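Local coordinates for protein CheQ (Campylobacter jejuni subsp. jejuni, PDB 6A51) that probably acts as a regulator controlling transcription of the core chemotaxis operon cheVAW, at residues Arg35-Ser40 and Glu70-Ala75. Sequence-based numbering, arbitrary orientation.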
loop_
_atom_site.group_PDB
_atom_site.type_symbol
_atom_site.label_atom_id
_atom_site.label_comp_id
_atom_site.label_asym_id
_atom_site.label_seq_id
_atom_site.Cartn_x
_atom_site.Cartn_y
_atom_site.Cartn_z
ATOM N N ARG A 35 -1.862 9.242 -18.272
ATOM C CA ARG A 35 -1.810 8.528 -19.539
ATOM C C ARG A 35 -3.232 8.378 -20.150
ATOM O O ARG A 35 -3.421 8.576 -21.312
ATOM C CB ARG A 35 -0.990 7.230 -19.450
ATOM C CG ARG A 35 0.460 7.407 -18.966
ATOM C CD ARG A 35 1.376 6.183 -19.167
ATOM N NE ARG A 35 2.393 5.846 -18.131
ATOM C CZ ARG A 35 3.728 5.910 -18.292
ATOM N NH1 ARG A 35 4.250 6.348 -19.425
ATOM N NH2 ARG A 35 4.576 5.547 -17.320
ATOM N N PHE A 36 -4.230 8.067 -19.343
ATOM C CA PHE A 36 -5.606 7.938 -19.788
ATOM C C PHE A 36 -6.214 9.245 -20.212
ATOM O O PHE A 36 -7.017 9.300 -21.113
ATOM C CB PHE A 36 -6.478 7.285 -18.737
ATOM C CG PHE A 36 -6.157 5.859 -18.511
ATOM C CD1 PHE A 36 -5.743 5.070 -19.554
ATOM C CD2 PHE A 36 -6.267 5.305 -17.272
ATOM C CE1 PHE A 36 -5.431 3.754 -19.363
ATOM C CE2 PHE A 36 -5.962 3.985 -17.068
ATOM C CZ PHE A 36 -5.540 3.208 -18.115
ATOM N N ALA A 37 -5.844 10.286 -19.500
ATOM C CA ALA A 37 -6.295 11.649 -19.727
ATOM C C ALA A 37 -5.644 12.330 -20.908
ATOM O O ALA A 37 -6.183 13.240 -21.485
ATOM C CB ALA A 37 -6.110 12.470 -18.472
ATOM N N GLY A 38 -4.449 11.889 -21.220
ATOM C CA GLY A 38 -3.694 12.433 -22.310
ATOM C C GLY A 38 -2.862 13.611 -21.922
ATOM O O GLY A 38 -2.168 14.164 -22.736
ATOM N N ILE A 39 -2.934 13.997 -20.667
ATOM C CA ILE A 39 -2.185 15.111 -20.146
ATOM C C ILE A 39 -0.780 14.786 -19.723
ATOM O O ILE A 39 -0.374 13.660 -19.701
ATOM C CB ILE A 39 -2.947 15.822 -19.039
ATOM C CG1 ILE A 39 -3.014 14.969 -17.779
ATOM C CG2 ILE A 39 -4.336 16.146 -19.517
ATOM C CD1 ILE A 39 -4.015 15.456 -16.768
ATOM N N SER A 40 -0.042 15.828 -19.423
ATOM C CA SER A 40 1.320 15.739 -19.000
ATOM C C SER A 40 1.412 15.164 -17.629
ATOM O O SER A 40 0.504 15.236 -16.859
ATOM C CB SER A 40 1.914 17.128 -18.949
ATOM O OG SER A 40 3.124 17.160 -18.229
ATOM N N GLU A 70 -13.898 17.734 -14.098
ATOM C CA GLU A 70 -14.961 17.173 -14.939
ATOM C C GLU A 70 -14.475 16.943 -16.357
ATOM O O GLU A 70 -14.881 15.971 -17.001
ATOM C CB GLU A 70 -16.194 18.075 -14.961
ATOM C CG GLU A 70 -17.103 17.907 -13.747
ATOM C CD GLU A 70 -16.519 18.502 -12.471
ATOM O OE1 GLU A 70 -15.532 19.268 -12.561
ATOM O OE2 GLU A 70 -17.046 18.199 -11.376
ATOM N N LYS A 71 -13.580 17.807 -16.842
ATOM C CA LYS A 71 -12.909 17.627 -18.128
ATOM C C LYS A 71 -12.223 16.274 -18.253
ATOM O O LYS A 71 -11.772 15.921 -19.349
ATOM C CB LYS A 71 -11.863 18.729 -18.321
ATOM C CG LYS A 71 -12.223 20.072 -17.648
ATOM C CD LYS A 71 -11.010 20.998 -17.593
ATOM C CE LYS A 71 -10.096 20.789 -18.802
ATOM N NZ LYS A 71 -8.890 21.644 -18.719
ATOM N N HIS A 72 -12.106 15.531 -17.156
ATOM C CA HIS A 72 -11.297 14.329 -17.115
ATOM C C HIS A 72 -12.007 13.137 -16.494
ATOM O O HIS A 72 -11.383 12.078 -16.367
ATOM C CB HIS A 72 -9.996 14.595 -16.345
ATOM C CG HIS A 72 -9.004 15.416 -17.107
ATOM N ND1 HIS A 72 -8.200 16.360 -16.504
ATOM C CD2 HIS A 72 -8.681 15.430 -18.422
ATOM C CE1 HIS A 72 -7.421 16.919 -17.414
ATOM N NE2 HIS A 72 -7.695 16.373 -18.586
ATOM N N GLN A 73 -13.292 13.273 -16.124
ATOM C CA GLN A 73 -14.024 12.191 -15.464
ATOM C C GLN A 73 -14.013 10.894 -16.264
ATOM O O GLN A 73 -14.130 9.807 -15.687
ATOM C CB GLN A 73 -15.463 12.609 -15.204
ATOM C CG GLN A 73 -15.598 13.707 -14.180
ATOM C CD GLN A 73 -15.248 13.244 -12.776
ATOM O OE1 GLN A 73 -14.457 13.884 -12.080
ATOM N NE2 GLN A 73 -15.850 12.134 -12.348
ATOM N N GLN A 74 -13.887 10.981 -17.587
ATOM C CA GLN A 74 -13.773 9.768 -18.384
ATOM C C GLN A 74 -12.496 9.012 -18.034
ATOM O O GLN A 74 -12.530 7.811 -17.742
ATOM C CB GLN A 74 -13.820 10.121 -19.868
ATOM C CG GLN A 74 -14.211 8.971 -20.772
ATOM C CD GLN A 74 -13.456 9.003 -22.086
ATOM O OE1 GLN A 74 -12.225 8.928 -22.108
ATOM N NE2 GLN A 74 -14.188 9.131 -23.187
ATOM N N ALA A 75 -11.355 9.713 -18.042
ATOM C CA ALA A 75 -10.084 9.087 -17.688
ATOM C C ALA A 75 -10.084 8.592 -16.248
ATOM O O ALA A 75 -9.466 7.565 -15.937
ATOM C CB ALA A 75 -8.935 10.066 -17.910
#
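A37 and H72 meet in a CH-pi contact: the A37 methyl lies over one face of the imidazole, CB 4.3 Å from the ring centroid and 26° off its normal. H72 stands at the N-cap position of helix 73-77; its chi1 of -74° sets CG beside the backbone N, anti to the carbonyl carbon, and its ring reaches I39. These two side chains meet tip to tip, I39 CG2 standing 3.5 Å from H72 NE2 and I39 CD1 3.8 Å from H72 CE1; both branches of the isoleucine meet the CE1/NE2 end of the ring. One turn along, the A75 methyl fits against the last turn of helix 30-37, its CB 3.5 Å from A37 N and 3.8 Å from F36 CB. The F36 ring leads away from the contact to touch Q78 and C79, though F36 CD2 stays 4.1 Å from A75 O. G38, the first residue to leave helical backbone angles, has positive phi, and the chain turns there so that I39 follows A37 in facing H72. W47 touches both I39 and H72, and F33 touches I39 and A75. The contact is small, essentially apolar and near the surface, a helix-end packing in which the C-terminal end of helix 30-37 meets the N-terminal end of helix 73-77.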